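Local coordinates for protein putative HAD-hydrolase YfnB (Bacillus subtilis, PDB 3ED5) that is a putative hydrolase of the haloacid dehalogenase superfamily, probably acting as a 5'-nucleotidase that removes phosphate from its substrate, at residues Glu68-Asn71 and Thr72-Ser75; Leu89-Gln92 and Lys93-Arg96. All blocks are in the same frame, centred on the assembly; numbering follows the deposited sequence. Where two conformers were deposited one is given.

Contact 1: Glu68-Asn71 and Thr72-Ser75; sequences EVVN and TRFS. With FMT (formic acid), chain F; FMT (formic acid), chain B.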
loop_
_atom_site.group_PDB
_atom_site.type_symbol
_atom_site.label_atom_id
_atom_site.label_comp_id
_atom_site.label_asym_id
_atom_site.label_seq_id
_atom_site.Cartn_x
_atom_site.Cartn_y
_atom_site.Cartn_z
ATOM N N GLU A 68 6.376 6.976 -14.679
ATOM C CA GLU A 68 5.409 7.414 -15.701
ATOM C C GLU A 68 4.028 7.567 -15.076
ATOM O O GLU A 68 3.320 8.526 -15.365
ATOM C CB GLU A 68 5.326 6.458 -16.900
ATOM C CG GLU A 68 4.157 6.836 -17.850
ATOM C CD GLU A 68 4.174 6.113 -19.173
ATOM O OE1 GLU A 68 5.031 5.226 -19.350
ATOM O OE2 GLU A 68 3.328 6.442 -20.049
ATOM N N VAL A 69 3.656 6.626 -14.203
ATOM C CA VAL A 69 2.364 6.692 -13.476
ATOM C C VAL A 69 2.260 8.033 -12.747
ATOM O O VAL A 69 1.290 8.804 -12.958
ATOM C CB VAL A 69 2.218 5.528 -12.426
ATOM C CG1 VAL A 69 0.990 5.769 -11.483
ATOM C CG2 VAL A 69 2.096 4.177 -13.138
ATOM N N VAL A 70 3.245 8.338 -11.906
ATOM C CA VAL A 70 3.066 9.465 -10.989
ATOM C C VAL A 70 3.254 10.795 -11.709
ATOM O O VAL A 70 2.614 11.772 -11.317
ATOM C CB VAL A 70 3.921 9.415 -9.712
ATOM C CG1 VAL A 70 3.553 8.136 -8.884
ATOM C CG2 VAL A 70 5.425 9.519 -10.032
ATOM N N ASN A 71 4.103 10.803 -12.744
ATOM C CA ASN A 71 4.393 12.040 -13.511
ATOM C C ASN A 71 3.408 12.328 -14.623
ATOM O O ASN A 71 3.488 13.394 -15.272
ATOM C CB ASN A 71 5.840 12.067 -13.993
ATOM C CG ASN A 71 6.800 12.180 -12.842
ATOM O OD1 ASN A 71 6.528 12.898 -11.887
ATOM N ND2 ASN A 71 7.924 11.475 -12.913
ATOM N N THR A 72 2.491 11.398 -14.871
ATOM C CA THR A 72 1.452 11.723 -15.856
ATOM C C THR A 72 0.035 11.847 -15.314
ATOM O O THR A 72 -0.826 12.423 -15.998
ATOM C CB THR A 72 1.455 10.779 -17.075
ATOM O OG1 THR A 72 1.237 9.444 -16.642
ATOM C CG2 THR A 72 2.797 10.833 -17.820
ATOM N N ARG A 73 -0.242 11.319 -14.127
ATOM C CA ARG A 73 -1.632 11.259 -13.650
ATOM C C ARG A 73 -2.255 12.666 -13.572
ATOM O O ARG A 73 -3.406 12.863 -14.003
ATOM C CB ARG A 73 -1.750 10.526 -12.304
ATOM C CG ARG A 73 -0.895 11.152 -11.188
ATOM C CD ARG A 73 -0.777 10.140 -10.009
ATOM N NE ARG A 73 0.165 10.574 -8.985
ATOM C CZ ARG A 73 0.375 9.882 -7.861
ATOM N NH1 ARG A 73 -0.362 8.787 -7.620
ATOM N NH2 ARG A 73 1.250 10.314 -6.967
ATOM N N PHE A 74 -1.510 13.643 -13.063
ATOM C CA PHE A 74 -2.119 15.003 -12.922
ATOM C C PHE A 74 -2.219 15.759 -14.226
ATOM O O PHE A 74 -3.131 16.571 -14.401
ATOM C CB PHE A 74 -1.400 15.852 -11.867
ATOM C CG PHE A 74 -1.519 15.274 -10.502
ATOM C CD1 PHE A 74 -2.746 15.264 -9.849
ATOM C CD2 PHE A 74 -0.416 14.668 -9.885
ATOM C CE1 PHE A 74 -2.855 14.648 -8.557
ATOM C CE2 PHE A 74 -0.526 14.077 -8.631
ATOM C CZ PHE A 74 -1.737 14.056 -7.980
ATOM N N SER A 75 -1.301 15.512 -15.152
ATOM C CA SER A 75 -1.454 16.107 -16.475
ATOM C C SER A 75 -2.582 15.426 -17.256
ATOM O O SER A 75 -3.343 16.126 -17.939
ATOM C CB SER A 75 -0.149 16.137 -17.269
ATOM O OG SER A 75 0.550 14.928 -17.090
HETATM C C FMT F . 8.194 9.832 -16.421
HETATM O O1 FMT F . 8.828 10.503 -15.610
HETATM O O2 FMT F . 8.564 8.733 -16.840
HETATM C C FMT B . 1.223 7.416 -4.415
HETATM O O1 FMT B . 0.379 8.184 -4.842
HETATM O O2 FMT B . 2.385 7.425 -4.782
HETATM O O HOH W 1 1.390 13.872 -12.732
#
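Thr72 turns its hydroxyl back onto the preceding turn of the helix, where OG1 donates to Glu68 O over a short 2.6 Å. With OG1 set between its own backbone N and carbonyl carbon (chi1 60°), the side chain bends round to that carbonyl, approaching it tilted about 30° from the carbonyl plane. A hydroxyl suits this place, since Thr72 N reaches Glu68 O and Val69 O only weakly; OG1 probably makes up part of the loss.

Arg73 keeps a helical bond from its N to Val69 O (3.2 Å), while its side chain runs extended beside Val70. The guanidinium passes Val70 so that CG1 lies over one face, 3.7 Å above the plane and displaced toward the rim. A branched aliphatic residue thus covers the flat group and leaves its N-H edge for polar partners. There NH1 (2.9 Å) and NH2 (3.1 Å) both donate to O1 of the formic acid molecule of chain B, probably taken up from the crystallisation liquor; Asn52 also receives from NH1, and Glu91 forms a salt bridge with NH2.

At Phe74 the helix is kinked, and a water fills the missing link, giving a proton to Val70 O at 2.8 Å and accepting from Phe74 N at 2.9 Å. Arg73 CG rests over one face of the Phe74 ring, off its centre.

Within helix 66-80, Val69 packs on Trp56 and Phe59 of helix 42-60, Phe74 reaches Leu29 and Leu32 of helix 21-35, and Val70 and Asn71 meet Glu91 of helix 87-98. This stretch therefore lies in the helical portion of the protein, against three other helices and apart from the parallel sheet.

Contact 2: Leu89-Gln92 and Lys93-Arg96; sequences LLEQ and KYRR. With FMT (formic acid), chain B.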
loop_
_atom_site.group_PDB
_atom_site.type_symbol
_atom_site.label_atom_id
_atom_site.label_comp_id
_atom_site.label_asym_id
_atom_site.label_seq_id
_atom_site.Cartn_x
_atom_site.Cartn_y
_atom_site.Cartn_z
ATOM N N LEU A 89 5.870 18.535 -12.421
ATOM C CA LEU A 89 5.811 19.616 -11.449
ATOM C C LEU A 89 4.609 19.435 -10.490
ATOM O O LEU A 89 4.751 19.628 -9.259
ATOM C CB LEU A 89 5.807 20.995 -12.157
ATOM C CG LEU A 89 5.552 22.249 -11.299
ATOM C CD1 LEU A 89 6.696 22.553 -10.337
ATOM C CD2 LEU A 89 5.300 23.461 -12.193
ATOM N N LEU A 90 3.454 19.023 -11.033
ATOM C CA LEU A 90 2.263 18.858 -10.209
ATOM C C LEU A 90 2.479 17.703 -9.234
ATOM O O LEU A 90 2.121 17.779 -8.049
ATOM C CB LEU A 90 1.010 18.633 -11.069
ATOM C CG LEU A 90 0.449 19.861 -11.793
ATOM C CD1 LEU A 90 -0.446 19.343 -12.912
ATOM C CD2 LEU A 90 -0.322 20.766 -10.832
ATOM N N GLU A 91 3.126 16.655 -9.740
ATOM C CA GLU A 91 3.416 15.483 -8.905
ATOM C C GLU A 91 4.393 15.841 -7.779
ATOM O O GLU A 91 4.202 15.421 -6.633
ATOM C CB GLU A 91 3.950 14.357 -9.766
ATOM C CG GLU A 91 4.732 13.219 -8.994
ATOM C CD GLU A 91 3.870 12.465 -7.958
ATOM O OE1 GLU A 91 2.615 12.495 -7.975
ATOM O OE2 GLU A 91 4.490 11.747 -7.120
ATOM N N GLN A 92 5.413 16.634 -8.089
ATOM C CA GLN A 92 6.350 17.051 -7.070
ATOM C C GLN A 92 5.625 17.809 -5.939
ATOM O O GLN A 92 5.908 17.595 -4.747
ATOM C CB GLN A 92 7.431 17.881 -7.744
ATOM C CG GLN A 92 8.401 18.606 -6.871
ATOM C CD GLN A 92 9.299 19.496 -7.751
ATOM O OE1 GLN A 92 10.225 19.007 -8.402
ATOM N NE2 GLN A 92 8.993 20.797 -7.803
ATOM N N LYS A 93 4.666 18.675 -6.303
ATOM C CA LYS A 93 3.902 19.421 -5.277
ATOM C C LYS A 93 2.988 18.502 -4.460
ATOM O O LYS A 93 2.930 18.573 -3.229
ATOM C CB LYS A 93 3.075 20.559 -5.925
ATOM C CG LYS A 93 3.929 21.677 -6.474
ATOM C CD LYS A 93 3.080 22.614 -7.339
ATOM C CE LYS A 93 3.873 23.808 -7.825
ATOM N NZ LYS A 93 3.428 25.073 -7.177
ATOM N N TYR A 94 2.276 17.630 -5.159
ATOM C CA TYR A 94 1.411 16.654 -4.548
ATOM C C TYR A 94 2.203 15.773 -3.581
ATOM O O TYR A 94 1.757 15.492 -2.437
ATOM C CB TYR A 94 0.873 15.745 -5.646
ATOM C CG TYR A 94 -0.022 14.663 -5.126
ATOM C CD1 TYR A 94 -1.251 14.987 -4.594
ATOM C CD2 TYR A 94 0.357 13.310 -5.171
ATOM C CE1 TYR A 94 -2.125 14.028 -4.144
ATOM C CE2 TYR A 94 -0.547 12.301 -4.717
ATOM C CZ TYR A 94 -1.784 12.707 -4.190
ATOM O OH TYR A 94 -2.747 11.852 -3.715
ATOM N N ARG A 95 3.366 15.359 -4.051
ATOM C CA ARG A 95 4.224 14.411 -3.299
ATOM C C ARG A 95 4.600 14.977 -1.914
ATOM O O ARG A 95 4.614 14.253 -0.894
ATOM C CB ARG A 95 5.506 14.130 -4.131
ATOM C CG ARG A 95 6.569 13.244 -3.447
ATOM C CD ARG A 95 6.066 11.842 -3.210
ATOM N NE ARG A 95 5.376 11.213 -4.370
ATOM C CZ ARG A 95 4.736 10.051 -4.312
ATOM N NH1 ARG A 95 4.741 9.340 -3.178
ATOM N NH2 ARG A 95 4.114 9.556 -5.385
ATOM N N ARG A 96 4.963 16.254 -1.887
ATOM C CA ARG A 96 5.320 16.911 -0.640
ATOM C C ARG A 96 4.154 16.875 0.357
ATOM O O ARG A 96 4.352 16.540 1.539
ATOM C CB ARG A 96 5.830 18.326 -0.878
ATOM C CG ARG A 96 6.485 18.910 0.350
ATOM C CD ARG A 96 5.476 19.590 1.249
ATOM N NE ARG A 96 5.104 20.891 0.704
ATOM C CZ ARG A 96 4.465 21.836 1.384
ATOM N NH1 ARG A 96 4.098 21.623 2.653
ATOM N NH2 ARG A 96 4.190 22.992 0.787
HETATM C C FMT B . 1.223 7.416 -4.415
HETATM O O1 FMT B . 0.379 8.184 -4.842
HETATM O O2 FMT B . 2.385 7.425 -4.782
#
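Glu91 and Arg95, one helical turn apart, extend alongside one another from the same face of the helix, their carboxylate and guanidinium planes 59° apart. Despite that twist, OE2 of Glu91 sits almost in the guanidinium plane, where Arg95 grips it side-on: NH2 at 2.8 Å meets its syn lone pair, and NE at 2.9 Å comes nearly along the C-O bond. Bends at chi2 and chi3 turn the guanidinium so that its NE/NH2 edge faces the carboxylate.

Arg95 NH2 also donates to formic acid O2 (2.8 Å), again at the guanidinium edge, so one nitrogen serves two acceptors, while Arg95 NH1 bonds to Thr131. Were Arg95 an alanine, Glu91 OE2 would probably lose both its donors on this helix, leaving the carboxylate held through OE1 by Arg73 of helix 66-80, its salt-bridge partner.

Tyr94 crosses Glu91 at a slant, its ring plane 51° from the carboxylate and Tyr94 CD2 3.7 Å from Glu91 OE1; its largely nonpolar ring suits the buried side facing Ala28 and Leu29. Lys93 runs alongside Leu89, with Lys93 CE 4.0 Å from Leu89 CD1. The long aliphatic stem can pack there while NZ reaches a salt bridge with Asp35.

Backbone bonds such as Tyr94 N to Leu90 O (2.9 Å) carry the regular alpha-helix beneath. The acid-base pair is a classic i to i+4 helical salt bridge, here within the helical cap region that HAD hydrolases add to their Rossmann-like core.

How the contacts relate
Contacts 1 and 2 lie on successive helices, 66-80 and 87-98, with centres about 10 Å apart. Val69, Val70, Arg73 and Phe74 of contact 1 and Leu90, Glu91 and Tyr94 of contact 2 are buried, whereas Glu68, Leu89, Gln92 and Arg96 are exposed. The inner faces meet, with Phe74 CZ 3.4 Å from Tyr94 CG. Contact 1 holds one kinked helix together through backbone and hydroxyl bonds and a bridging water; contact 2 has regular helical bonding and an internal salt bridge. Glu91 bridges the two arginines, OE1 to Arg73 NH2 (2.8 Å) and OE2 to Arg95. Shared carboxylate and formic acid partners probably offset their like charges.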